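Local coordinates for protein acetyl-CoA acetyltransferase A (Ascaris suum, PDB 6BJA) that binds coenzyme A and, as a thiolase, probably catalyses acetyl transfer between acyl-CoA thioesters in lipid metabolism, at residues T58-V63 with V118-E123; L164-T169 with G246-A251; V282-E287 with S308-D313; V366-A371 with I392-L397. One frame throughout, in Å; residues are numbered along the deposited sequence.

Interaction 1 (T58-V63 with V118-E123)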
loop_
_atom_site.group_PDB
_atom_site.type_symbol
_atom_site.label_atom_id
_atom_site.label_comp_id
_atom_site.label_asym_id
_atom_site.label_seq_id
_atom_site.Cartn_x
_atom_site.Cartn_y
_atom_site.Cartn_z
ATOM N N THR A 58 21.116 -2.442 28.788
ATOM C CA THR A 58 20.380 -3.426 27.999
ATOM C C THR A 58 20.784 -3.273 26.552
ATOM O O THR A 58 20.586 -2.199 25.984
ATOM C CB THR A 58 18.900 -3.214 28.157
ATOM O OG1 THR A 58 18.582 -3.312 29.556
ATOM C CG2 THR A 58 18.095 -4.252 27.383
ATOM N N ILE A 59 21.380 -4.316 25.978
ATOM C CA ILE A 59 21.936 -4.236 24.625
ATOM C C ILE A 59 21.236 -5.294 23.792
ATOM O O ILE A 59 21.336 -6.472 24.106
ATOM C CB ILE A 59 23.458 -4.490 24.588
ATOM C CG1 ILE A 59 24.182 -3.626 25.611
ATOM C CG2 ILE A 59 24.004 -4.266 23.170
ATOM C CD1 ILE A 59 25.599 -4.018 25.866
ATOM N N VAL A 60 20.550 -4.875 22.735
ATOM C CA VAL A 60 19.675 -5.767 21.982
ATOM C C VAL A 60 19.990 -5.831 20.510
ATOM O O VAL A 60 19.949 -4.816 19.812
ATOM C CB VAL A 60 18.203 -5.349 22.094
ATOM C CG1 VAL A 60 17.317 -6.374 21.371
ATOM C CG2 VAL A 60 17.784 -5.211 23.551
ATOM N N GLY A 61 20.271 -7.030 20.010
ATOM C CA GLY A 61 20.372 -7.245 18.583
ATOM C C GLY A 61 19.029 -7.440 17.908
ATOM O O GLY A 61 18.170 -8.204 18.378
ATOM N N ASN A 62 18.838 -6.745 16.792
ATOM C CA ASN A 62 17.604 -6.797 16.020
ATOM C C ASN A 62 17.889 -6.282 14.631
ATOM O O ASN A 62 18.548 -5.267 14.488
ATOM C CB ASN A 62 16.501 -5.953 16.680
ATOM C CG ASN A 62 15.231 -5.914 15.863
ATOM O OD1 ASN A 62 14.943 -4.932 15.159
ATOM N ND2 ASN A 62 14.441 -6.974 15.962
ATOM N N VAL A 63 17.423 -6.999 13.617
ATOM C CA VAL A 63 17.660 -6.628 12.231
ATOM C C VAL A 63 16.464 -5.894 11.612
ATOM O O VAL A 63 16.630 -4.819 11.029
ATOM C CB VAL A 63 18.001 -7.873 11.395
ATOM C CG1 VAL A 63 18.287 -7.479 9.939
ATOM C CG2 VAL A 63 19.179 -8.608 12.022
ATOM N N VAL A 118 22.694 -6.759 30.576
ATOM C CA VAL A 118 21.981 -7.816 29.877
ATOM C C VAL A 118 22.162 -7.612 28.370
ATOM O O VAL A 118 21.993 -6.501 27.847
ATOM C CB VAL A 118 20.480 -7.878 30.282
ATOM C CG1 VAL A 118 19.675 -6.651 29.848
ATOM C CG2 VAL A 118 19.866 -9.189 29.732
ATOM N N ALA A 119 22.582 -8.684 27.697
ATOM C CA ALA A 119 22.802 -8.684 26.261
ATOM C C ALA A 119 21.870 -9.722 25.653
ATOM O O ALA A 119 21.820 -10.865 26.117
ATOM C CB ALA A 119 24.239 -9.001 25.961
ATOM N N LEU A 120 21.134 -9.343 24.620
ATOM C CA LEU A 120 20.163 -10.238 24.031
ATOM C C LEU A 120 19.930 -9.960 22.554
ATOM O O LEU A 120 20.424 -8.981 21.994
ATOM C CB LEU A 120 18.837 -10.126 24.799
ATOM C CG LEU A 120 18.135 -8.778 24.748
ATOM C CD1 LEU A 120 16.676 -8.947 24.437
ATOM C CD2 LEU A 120 18.359 -8.015 26.040
ATOM N N GLY A 121 19.115 -10.816 21.955
ATOM C CA GLY A 121 18.647 -10.616 20.604
ATOM C C GLY A 121 17.204 -11.054 20.535
ATOM O O GLY A 121 16.787 -11.961 21.257
ATOM N N SER A 122 16.451 -10.397 19.662
ATOM C CA SER A 122 15.051 -10.705 19.441
ATOM C C SER A 122 14.676 -10.394 18.015
ATOM O O SER A 122 15.043 -9.349 17.480
ATOM C CB SER A 122 14.142 -9.903 20.364
ATOM O OG SER A 122 12.804 -10.385 20.260
ATOM N N GLU A 123 13.926 -11.294 17.398
ATOM C CA GLU A 123 13.488 -11.069 16.040
ATOM C C GLU A 123 12.125 -11.675 15.833
ATOM O O GLU A 123 11.894 -12.840 16.178
ATOM C CB GLU A 123 14.484 -11.659 15.036
ATOM C CG GLU A 123 14.329 -11.080 13.637
ATOM C CD GLU A 123 14.991 -9.708 13.496
ATOM O OE1 GLU A 123 16.205 -9.617 13.796
ATOM O OE2 GLU A 123 14.318 -8.743 13.059
HETATM O O HOH W 1 12.038 -8.271 14.478
#

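Interaction 2 (L164-T169 with G246-A251). With COA (coenzyme A), chain C.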
loop_
_atom_site.group_PDB
_atom_site.type_symbol
_atom_site.label_atom_id
_atom_site.label_comp_id
_atom_site.label_asym_id
_atom_site.label_seq_id
_atom_site.Cartn_x
_atom_site.Cartn_y
_atom_site.Cartn_z
ATOM N N LEU A 164 22.367 -17.281 -2.800
ATOM C CA LEU A 164 23.101 -17.304 -4.057
ATOM C C LEU A 164 24.579 -17.094 -3.805
ATOM O O LEU A 164 25.413 -17.749 -4.410
ATOM C CB LEU A 164 22.583 -16.239 -5.025
ATOM C CG LEU A 164 23.252 -16.238 -6.401
ATOM C CD1 LEU A 164 23.197 -17.616 -7.076
ATOM C CD2 LEU A 164 22.587 -15.202 -7.277
ATOM N N CYS A 165 24.912 -16.157 -2.926
ATOM C CA CYS A 165 26.290 -15.956 -2.510
ATOM C C CYS A 165 26.904 -17.246 -1.966
ATOM O O CYS A 165 28.039 -17.590 -2.258
ATOM C CB CYS A 165 26.374 -14.871 -1.442
ATOM S SG CYS A 165 25.898 -13.196 -2.033
ATOM N N ALA A 166 26.149 -17.954 -1.152
ATOM C CA ALA A 166 26.689 -19.141 -0.502
ATOM C C ALA A 166 27.029 -20.247 -1.513
ATOM O O ALA A 166 27.853 -21.120 -1.223
ATOM C CB ALA A 166 25.715 -19.638 0.547
ATOM N N GLU A 167 26.371 -20.233 -2.668
ATOM C CA GLU A 167 26.701 -21.181 -3.732
ATOM C C GLU A 167 28.151 -21.039 -4.167
ATOM O O GLU A 167 28.769 -22.018 -4.603
ATOM C CB GLU A 167 25.794 -21.011 -4.950
ATOM C CG GLU A 167 24.347 -21.439 -4.781
ATOM C CD GLU A 167 24.131 -22.955 -4.831
ATOM O OE1 GLU A 167 25.127 -23.721 -4.830
ATOM O OE2 GLU A 167 22.953 -23.350 -4.865
ATOM N N LYS A 168 28.723 -19.841 -4.067
ATOM C CA LYS A 168 30.134 -19.683 -4.398
ATOM C C LYS A 168 31.008 -20.537 -3.470
ATOM O O LYS A 168 31.967 -21.199 -3.909
ATOM C CB LYS A 168 30.560 -18.200 -4.329
ATOM C CG LYS A 168 32.062 -18.009 -4.580
ATOM C CD LYS A 168 32.466 -16.564 -4.605
ATOM C CE LYS A 168 33.951 -16.419 -4.941
ATOM N NZ LYS A 168 34.859 -17.087 -3.969
ATOM N N THR A 169 30.651 -20.570 -2.195
ATOM C CA THR A 169 31.425 -21.291 -1.196
ATOM C C THR A 169 31.241 -22.788 -1.442
ATOM O O THR A 169 32.181 -23.564 -1.305
ATOM C CB THR A 169 31.006 -20.878 0.224
ATOM O OG1 THR A 169 31.211 -19.452 0.347
ATOM C CG2 THR A 169 31.822 -21.635 1.282
ATOM N N GLY A 246 23.128 -25.493 -9.298
ATOM C CA GLY A 246 22.682 -25.145 -7.962
ATOM C C GLY A 246 22.622 -26.318 -7.009
ATOM O O GLY A 246 22.488 -27.469 -7.439
ATOM N N THR A 247 22.728 -26.028 -5.713
ATOM C CA THR A 247 22.733 -27.070 -4.681
ATOM C C THR A 247 21.906 -26.701 -3.450
ATOM O O THR A 247 21.432 -27.568 -2.716
ATOM C CB THR A 247 24.157 -27.369 -4.199
ATOM O OG1 THR A 247 24.711 -26.194 -3.586
ATOM C CG2 THR A 247 25.040 -27.794 -5.340
ATOM N N ILE A 248 21.733 -25.404 -3.217
ATOM C CA ILE A 248 21.030 -24.960 -2.027
ATOM C C ILE A 248 19.520 -24.897 -2.279
ATOM O O ILE A 248 19.057 -24.314 -3.271
ATOM C CB ILE A 248 21.570 -23.587 -1.552
ATOM C CG1 ILE A 248 23.067 -23.696 -1.231
ATOM C CG2 ILE A 248 20.796 -23.093 -0.329
ATOM C CD1 ILE A 248 23.732 -22.381 -0.822
ATOM N N THR A 249 18.769 -25.497 -1.362
ATOM C CA THR A 249 17.322 -25.627 -1.470
ATOM C C THR A 249 16.655 -25.129 -0.207
ATOM O O THR A 249 17.326 -24.867 0.789
ATOM C CB THR A 249 16.886 -27.078 -1.655
ATOM O OG1 THR A 249 17.077 -27.777 -0.427
ATOM C CG2 THR A 249 17.688 -27.747 -2.751
ATOM N N ALA A 250 15.327 -25.088 -0.220
ATOM C CA ALA A 250 14.592 -24.701 0.985
ATOM C C ALA A 250 14.909 -25.634 2.142
ATOM O O ALA A 250 14.887 -25.202 3.291
ATOM C CB ALA A 250 13.095 -24.674 0.723
ATOM N N ALA A 251 15.212 -26.904 1.857
ATOM C CA ALA A 251 15.436 -27.875 2.910
ATOM C C ALA A 251 16.836 -27.780 3.511
ATOM O O ALA A 251 16.995 -28.052 4.694
ATOM C CB ALA A 251 15.191 -29.306 2.384
HETATM N N1A COA C . 12.004 -30.880 4.176
HETATM C C2A COA C . 11.328 -31.199 3.057
HETATM N N3A COA C . 10.775 -30.292 2.240
HETATM C C4A COA C . 10.871 -28.972 2.497
HETATM C C5A COA C . 11.600 -28.534 3.692
HETATM C C6A COA C . 12.183 -29.592 4.547
HETATM N N6A COA C . 12.876 -29.292 5.664
HETATM N N7A COA C . 11.536 -27.186 3.699
HETATM C C8A COA C . 10.829 -26.802 2.604
HETATM N N9A COA C . 10.437 -27.880 1.882
HETATM C C1B COA C . 9.635 -27.914 0.629
HETATM C C2B COA C . 8.210 -27.482 0.934
HETATM O O2B COA C . 7.339 -28.603 1.099
HETATM C C3B COA C . 7.774 -26.649 -0.252
HETATM O O3B COA C . 6.748 -27.364 -0.953
HETATM P P3B COA C . 6.805 -27.929 -2.454
HETATM O O7A COA C . 8.094 -28.699 -2.629
HETATM O O8A COA C . 5.631 -28.862 -2.649
HETATM O O9A COA C . 6.742 -26.785 -3.435
HETATM C C4B COA C . 9.068 -26.311 -0.998
HETATM O O4B COA C . 10.138 -27.036 -0.385
HETATM C C5B COA C . 9.378 -24.834 -0.843
HETATM O O5B COA C . 9.625 -24.632 0.546
HETATM P P1A COA C . 8.815 -23.574 1.456
HETATM O O1A COA C . 7.318 -23.706 1.306
HETATM O O2A COA C . 9.203 -23.726 2.911
HETATM O O3A COA C . 9.216 -22.120 0.943
HETATM P P2A COA C . 8.252 -20.880 1.275
HETATM O O4A COA C . 6.940 -21.026 0.535
HETATM O O5A COA C . 8.028 -20.744 2.767
HETATM O O6A COA C . 9.075 -19.623 0.730
HETATM C CBP COA C . 10.605 -18.198 1.828
HETATM C CCP COA C . 10.443 -19.519 1.107
HETATM C CDP COA C . 10.204 -17.106 0.863
HETATM C CEP COA C . 9.652 -18.080 3.021
HETATM C CAP COA C . 12.091 -17.969 2.159
HETATM O OAP COA C . 12.240 -16.611 2.602
HETATM C C9P COA C . 12.648 -18.928 3.192
HETATM O O9P COA C . 11.918 -19.604 3.900
HETATM N N8P COA C . 13.971 -19.038 3.340
HETATM C C7P COA C . 14.965 -18.321 2.569
HETATM C C6P COA C . 16.328 -18.971 2.763
HETATM C C5P COA C . 17.199 -18.017 3.533
HETATM O O5P COA C . 17.978 -17.264 2.952
HETATM N N4P COA C . 17.034 -18.023 4.848
HETATM C C3P COA C . 17.749 -17.075 5.683
HETATM C C2P COA C . 19.014 -17.613 6.307
HETATM S S1P COA C . 20.342 -16.406 6.135
HETATM O O HOH W 2 20.401 -22.707 -5.076
#

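Interaction 3 (V282-E287 with S308-D313)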
loop_
_atom_site.group_PDB
_atom_site.type_symbol
_atom_site.label_atom_id
_atom_site.label_comp_id
_atom_site.label_asym_id
_atom_site.label_seq_id
_atom_site.Cartn_x
_atom_site.Cartn_y
_atom_site.Cartn_z
ATOM N N VAL A 282 33.458 -15.636 29.930
ATOM C CA VAL A 282 33.832 -15.250 28.576
ATOM C C VAL A 282 35.340 -15.005 28.550
ATOM O O VAL A 282 35.826 -14.104 29.220
ATOM C CB VAL A 282 33.091 -13.998 28.097
ATOM C CG1 VAL A 282 33.601 -13.586 26.713
ATOM C CG2 VAL A 282 31.596 -14.233 28.069
ATOM N N LEU A 283 36.074 -15.820 27.792
ATOM C CA LEU A 283 37.533 -15.745 27.794
ATOM C C LEU A 283 38.074 -14.780 26.755
ATOM O O LEU A 283 39.069 -14.088 27.000
ATOM C CB LEU A 283 38.131 -17.114 27.546
ATOM C CG LEU A 283 37.867 -18.161 28.617
ATOM C CD1 LEU A 283 38.607 -19.426 28.255
ATOM C CD2 LEU A 283 38.270 -17.655 29.994
ATOM N N SER A 284 37.424 -14.747 25.600
ATOM C CA SER A 284 37.919 -13.979 24.472
ATOM C C SER A 284 36.872 -13.898 23.383
ATOM O O SER A 284 35.910 -14.683 23.370
ATOM C CB SER A 284 39.198 -14.618 23.918
ATOM O OG SER A 284 39.851 -13.753 23.002
ATOM N N TYR A 285 37.065 -12.964 22.457
ATOM C CA TYR A 285 36.226 -12.883 21.275
ATOM C C TYR A 285 37.074 -12.400 20.097
ATOM O O TYR A 285 38.153 -11.836 20.285
ATOM C CB TYR A 285 35.035 -11.952 21.513
ATOM C CG TYR A 285 35.421 -10.540 21.774
ATOM C CD1 TYR A 285 35.659 -9.703 20.706
ATOM C CD2 TYR A 285 35.558 -10.042 23.058
ATOM C CE1 TYR A 285 36.012 -8.439 20.876
ATOM C CE2 TYR A 285 35.931 -8.713 23.247
ATOM C CZ TYR A 285 36.155 -7.933 22.126
ATOM O OH TYR A 285 36.528 -6.609 22.182
ATOM N N ALA A 286 36.573 -12.630 18.893
ATOM C CA ALA A 286 37.258 -12.209 17.686
ATOM C C ALA A 286 36.234 -11.895 16.620
ATOM O O ALA A 286 35.107 -12.416 16.639
ATOM C CB ALA A 286 38.205 -13.280 17.215
ATOM N N GLU A 287 36.636 -11.051 15.670
ATOM C CA GLU A 287 35.774 -10.650 14.583
ATOM C C GLU A 287 36.601 -10.675 13.311
ATOM O O GLU A 287 37.771 -10.310 13.338
ATOM C CB GLU A 287 35.205 -9.255 14.824
ATOM C CG GLU A 287 34.420 -9.121 16.139
ATOM C CD GLU A 287 34.065 -7.679 16.489
ATOM O OE1 GLU A 287 34.989 -6.863 16.680
ATOM O OE2 GLU A 287 32.865 -7.368 16.607
ATOM N N SER A 308 44.381 -18.301 18.058
ATOM C CA SER A 308 45.740 -17.759 18.051
ATOM C C SER A 308 45.996 -16.848 19.249
ATOM O O SER A 308 46.953 -17.045 19.992
ATOM C CB SER A 308 46.007 -16.981 16.763
ATOM O OG SER A 308 47.316 -16.442 16.785
ATOM N N GLN A 309 45.124 -15.866 19.448
ATOM C CA GLN A 309 45.310 -14.889 20.515
ATOM C C GLN A 309 45.121 -15.495 21.899
ATOM O O GLN A 309 45.531 -14.907 22.904
ATOM C CB GLN A 309 44.351 -13.706 20.319
ATOM C CG GLN A 309 42.873 -14.015 20.524
ATOM C CD GLN A 309 41.945 -12.939 19.954
ATOM O OE1 GLN A 309 42.330 -12.161 19.077
ATOM N NE2 GLN A 309 40.712 -12.897 20.448
ATOM N N SER A 310 44.494 -16.668 21.950
ATOM C CA SER A 310 44.190 -17.340 23.208
ATOM C C SER A 310 45.197 -18.444 23.535
ATOM O O SER A 310 45.130 -19.058 24.596
ATOM C CB SER A 310 42.771 -17.921 23.148
ATOM O OG SER A 310 41.813 -16.871 23.064
ATOM N N GLY A 311 46.122 -18.691 22.615
ATOM C CA GLY A 311 47.129 -19.718 22.800
ATOM C C GLY A 311 46.545 -21.115 22.807
ATOM O O GLY A 311 47.086 -22.024 23.443
ATOM N N LEU A 312 45.441 -21.288 22.088
ATOM C CA LEU A 312 44.759 -22.573 22.004
ATOM C C LEU A 312 44.818 -23.125 20.591
ATOM O O LEU A 312 45.137 -22.403 19.647
ATOM C CB LEU A 312 43.299 -22.426 22.441
ATOM C CG LEU A 312 43.063 -21.982 23.882
ATOM C CD1 LEU A 312 41.589 -21.704 24.107
ATOM C CD2 LEU A 312 43.553 -23.024 24.856
ATOM N N ASP A 313 44.511 -24.402 20.438
ATOM C CA ASP A 313 44.276 -24.935 19.109
ATOM C C ASP A 313 42.921 -25.608 19.111
ATOM O O ASP A 313 42.257 -25.688 20.154
ATOM C CB ASP A 313 45.393 -25.890 18.675
ATOM C CG ASP A 313 45.712 -26.932 19.714
ATOM O OD1 ASP A 313 44.783 -27.392 20.413
ATOM O OD2 ASP A 313 46.903 -27.302 19.819
#

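Interaction 4 (V366-A371 with I392-L397)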
loop_
_atom_site.group_PDB
_atom_site.type_symbol
_atom_site.label_atom_id
_atom_site.label_comp_id
_atom_site.label_asym_id
_atom_site.label_seq_id
_atom_site.Cartn_x
_atom_site.Cartn_y
_atom_site.Cartn_z
ATOM N N VAL A 366 23.710 -19.329 24.067
ATOM C CA VAL A 366 22.877 -20.010 25.052
ATOM C C VAL A 366 22.968 -21.528 24.885
ATOM O O VAL A 366 23.216 -22.243 25.851
ATOM C CB VAL A 366 21.402 -19.539 24.957
ATOM C CG1 VAL A 366 20.502 -20.421 25.818
ATOM C CG2 VAL A 366 21.291 -18.081 25.370
ATOM N N THR A 367 22.793 -22.031 23.667
ATOM C CA THR A 367 22.861 -23.463 23.426
ATOM C C THR A 367 24.242 -24.022 23.751
ATOM O O THR A 367 24.355 -25.109 24.374
ATOM C CB THR A 367 22.464 -23.751 21.991
ATOM O OG1 THR A 367 21.094 -23.348 21.831
ATOM C CG2 THR A 367 22.596 -25.227 21.649
ATOM N N LEU A 368 25.292 -23.300 23.381
ATOM C CA LEU A 368 26.647 -23.733 23.705
ATOM C C LEU A 368 26.860 -23.843 25.216
ATOM O O LEU A 368 27.396 -24.847 25.703
ATOM C CB LEU A 368 27.677 -22.770 23.102
ATOM C CG LEU A 368 29.134 -23.098 23.409
ATOM C CD1 LEU A 368 29.540 -24.402 22.729
ATOM C CD2 LEU A 368 30.040 -21.961 22.989
ATOM N N VAL A 369 26.485 -22.793 25.944
ATOM C CA VAL A 369 26.708 -22.741 27.377
ATOM C C VAL A 369 26.085 -23.972 28.020
ATOM O O VAL A 369 26.707 -24.637 28.851
ATOM C CB VAL A 369 26.128 -21.437 27.981
ATOM C CG1 VAL A 369 25.961 -21.552 29.509
ATOM C CG2 VAL A 369 27.021 -20.260 27.622
ATOM N N HIS A 370 24.871 -24.317 27.618
ATOM C CA HIS A 370 24.158 -25.370 28.325
ATOM C C HIS A 370 24.489 -26.785 27.833
ATOM O O HIS A 370 24.131 -27.761 28.472
ATOM C CB HIS A 370 22.669 -25.093 28.251
ATOM C CG HIS A 370 22.271 -23.976 29.145
ATOM N ND1 HIS A 370 22.430 -24.039 30.514
ATOM C CD2 HIS A 370 21.784 -22.740 28.873
ATOM C CE1 HIS A 370 22.036 -22.896 31.046
ATOM N NE2 HIS A 370 21.632 -22.097 30.071
ATOM N N ALA A 371 25.203 -26.887 26.714
ATOM C CA ALA A 371 25.693 -28.186 26.234
ATOM C C ALA A 371 27.069 -28.527 26.821
ATOM O O ALA A 371 27.393 -29.703 27.039
ATOM C CB ALA A 371 25.755 -28.187 24.715
ATOM N N ILE A 392 33.195 -16.282 19.797
ATOM C CA ILE A 392 33.413 -16.089 21.221
ATOM C C ILE A 392 33.897 -17.410 21.814
ATOM O O ILE A 392 33.445 -18.487 21.426
ATOM C CB ILE A 392 32.119 -15.554 21.939
ATOM C CG1 ILE A 392 32.399 -15.132 23.378
ATOM C CG2 ILE A 392 31.010 -16.557 21.885
ATOM C CD1 ILE A 392 31.280 -14.236 23.953
ATOM N N LEU A 393 34.861 -17.294 22.722
ATOM C CA LEU A 393 35.400 -18.419 23.471
ATOM C C LEU A 393 34.893 -18.382 24.901
ATOM O O LEU A 393 35.043 -17.362 25.593
ATOM C CB LEU A 393 36.931 -18.368 23.448
ATOM C CG LEU A 393 37.664 -19.397 24.313
ATOM C CD1 LEU A 393 37.505 -20.790 23.724
ATOM C CD2 LEU A 393 39.147 -19.001 24.419
ATOM N N ILE A 394 34.283 -19.482 25.337
ATOM C CA ILE A 394 33.763 -19.558 26.691
ATOM C C ILE A 394 34.216 -20.797 27.434
ATOM O O ILE A 394 34.492 -21.839 26.836
ATOM C CB ILE A 394 32.242 -19.483 26.703
ATOM C CG1 ILE A 394 31.596 -20.650 25.993
ATOM C CG2 ILE A 394 31.764 -18.153 26.081
ATOM C CD1 ILE A 394 30.129 -20.759 26.354
ATOM N N LYS A 395 34.308 -20.654 28.752
ATOM C CA LYS A 395 34.637 -21.752 29.649
ATOM C C LYS A 395 33.446 -21.990 30.545
ATOM O O LYS A 395 32.956 -21.060 31.184
ATOM C CB LYS A 395 35.868 -21.437 30.506
ATOM C CG LYS A 395 36.246 -22.593 31.454
ATOM C CD LYS A 395 37.495 -22.297 32.287
ATOM C CE LYS A 395 37.278 -21.133 33.252
ATOM N NZ LYS A 395 38.443 -20.875 34.161
ATOM N N LYS A 396 32.972 -23.228 30.574
ATOM C CA LYS A 396 31.878 -23.599 31.451
ATOM C C LYS A 396 32.429 -23.812 32.856
ATOM O O LYS A 396 33.477 -24.424 33.025
ATOM C CB LYS A 396 31.192 -24.846 30.920
ATOM C CG LYS A 396 29.894 -25.242 31.596
ATOM C CD LYS A 396 28.785 -24.251 31.277
ATOM C CE LYS A 396 27.464 -24.628 31.935
ATOM N NZ LYS A 396 26.904 -25.906 31.466
ATOM N N LEU A 397 31.727 -23.288 33.857
ATOM C CA LEU A 397 32.180 -23.380 35.239
ATOM C C LEU A 397 31.476 -24.531 35.945
ATOM O O LEU A 397 30.585 -25.165 35.371
ATOM C CB LEU A 397 31.936 -22.049 35.954
ATOM C CG LEU A 397 32.653 -20.890 35.244
ATOM C CD1 LEU A 397 32.317 -19.564 35.881
ATOM C CD2 LEU A 397 34.159 -21.100 35.216
ATOM O OXT LEU A 397 31.790 -24.864 37.096
HETATM O O HOH W 3 24.143 -25.635 32.041
#

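Interaction 1 (T58-V63 with V118-E123)
CG anti to the backbone N (chi1 -161°) and a bend at chi2 (80°) direct CD of E123 toward V63, whose N then meets OE1, while N62 also has CG anti to the backbone N, and its amide reaches S122 and E123. E123 OE1 accepts V63 N at 2.9 Å on its syn lone pair. N62 ND2 donates to S122 O at 2.9 Å in a nearly straight bond that lies in the amide plane, and one water links N62 ND2 to E123 OE2. Behind this polar end the two strands run parallel in register, from T58 beside V118 to G61 beside G121. Their backbone bonds alternate: I59 N gives to V118 O at 2.9 Å, and I59 O receives L120 N at the same length of 2.9 Å. G61 repeats the pattern with L120 O and S122 N. On the face shared with T58, V60 CG2 packs on L120 CG at 3.8 Å, and T58 OG1, bonded to S77, lies 3.5 Å from V118 CG1. Strands 87-92 and 257-267 flank the pair, and helix 97-110 covers the I59 and A119 face. The buried carboxylate is gripped on both oxygens, since OE1 also takes G358 N and OE2 takes L64 N; these N-H donors would be expected to stabilise its negative charge where strand 57-61 gives way to loop.

Interaction 2 (L164-T169 with G246-A251)
E167 reaches from helix 162-172 to the backbone of T247 and I248, and its carboxylate carries the polar part of the contact. OE2 takes two amides: T247 N, at 2.8 Å and almost straight (178°), arrives on the syn side close to the carboxylate plane, whereas I248 N, at 2.9 Å, comes from above that plane. OE1 receives the hydroxyl of T247, OG1 to OE1 being 2.8 Å, again on the syn side. A water adds a third donor to OE2 at 2.6 Å and also donates to I248 O, tying the carboxylate to both ends of the same residue. The bend in the glutamate chain (chi2 -77°) carries CD round toward these donors, and with so many of them the negative charge is probably well stabilised in this buried place. Beside the polar cluster, I248 CD1 rests against A166 CB at 3.7 Å, and the isoleucine slides past the E167 chain in the opposite direction. Further out, N252 receives T249 N through OD1 and donates ND2 to T247 O, securing the loop that leads to A250 and A251. These two alanines line the coenzyme A pocket: A250 CB is 3.5 Å from O5B of coenzyme A, and A251 CB lies against its adenine. L180 of helix 177-197 packs on T247 and I248, V328 of helix 327-337 covers A166, and the loop continues into strand 257-267.

Interaction 3 (V282-E287 with S308-D313)
Q309 and S284 make a small, mainly polar contact between the C-terminal end of helix 298-310 and strand 280-289, partly buried and away from the active site. The amide nitrogen of Q309 does most of the joining. NE2 donates to S284 OG at 2.8 Å, a partner tilted from the amide plane, and to Y285 O, also at 2.8 Å, which lies in that plane. Neither bond is straight (145° and 138°), and the nitrogen stands above the plane of the Y285 carbonyl. S284 holds OG anti to its backbone N (chi1 -168°), beside its own carbonyl carbon, where the hydroxyl meets NE2. The other end of the glutamine amide, OE1, accepts from Q305 one turn earlier, so both ends of the amide have partners. S310 OG, bonded to L306 O, lies 3.6 Å from S284 CB. Just beyond, G311 takes positive phi in a Schellman motif that closes the helix. L283 and S284 both face L393 in a classic beta bulge with strand 388-396. Helix 97-110 lies on the Y285 side, where the rings of Y285 and of Y113 of the second subunit meet edge-to-face, while helix 298-310 takes the S284 and A286 side.

Interaction 4 (V366-A371 with I392-L397)
Apolar contact between helix 357-371 and strand 388-396 centres on I394, whose CD1 meets two side chains of the helix. L368 comes at it tip to tip, CD2 standing 3.6 Å from I394 CD1. V369 crosses it at about a right angle, and its CG2 is only 3.4 Å from I394 CD1, tighter than usual for two carbons. The isoleucine puts CG1 between its backbone N and carbonyl carbon (chi1 63°), and CG1 also touches L368 CD2 at 3.6 Å. The polar part belongs to K396. Its chain, bent at chi2 and chi4, crosses V369 and ends with NZ donating to V369 O at 2.9 Å. NZ donates as well to L372 O, so the ammonium binds carbonyls at the C-terminal end of the helix, where the helix dipole should favour a positive charge. A water bridges K396 and H370, 2.8 Å from K396 NZ and hydrogen-bonded to H370 ND1. The other nitrogen of that imidazole, NE2, is bonded to A16 O of strand 11-23, and V369 CG1 lies over the ring centre. L368 also packs on L319 and A380, and V369 on I13, which places the helix against the sheet in the alpha/beta layering characteristic of the thiolase fold.

Overall arrangement
The four contacts follow one another along the chain, interactions 1 and 2 in the N-terminal thiolase domain and interactions 3 and 4 in the C-terminal one. Strands of interactions 1, 3 and 4 belong to one mixed sheet. Interactions 3 and 4, centres 14 Å apart, touch directly because strands 280-289 and 388-396 are neighbours: L283 N lies 2.9 Å from L393 O, and L312 packs on L393. Interaction 1 pairs strands in the other part of that sheet, its centre 18 Å from interaction 4 and 23 Å from interaction 3. Interactions 1 and 4 are buried, interaction 3 only partly. Three contacts thus organise the shared sheet and its helices, while interaction 2, 28 to 30 Å away between centres, borders coenzyme A.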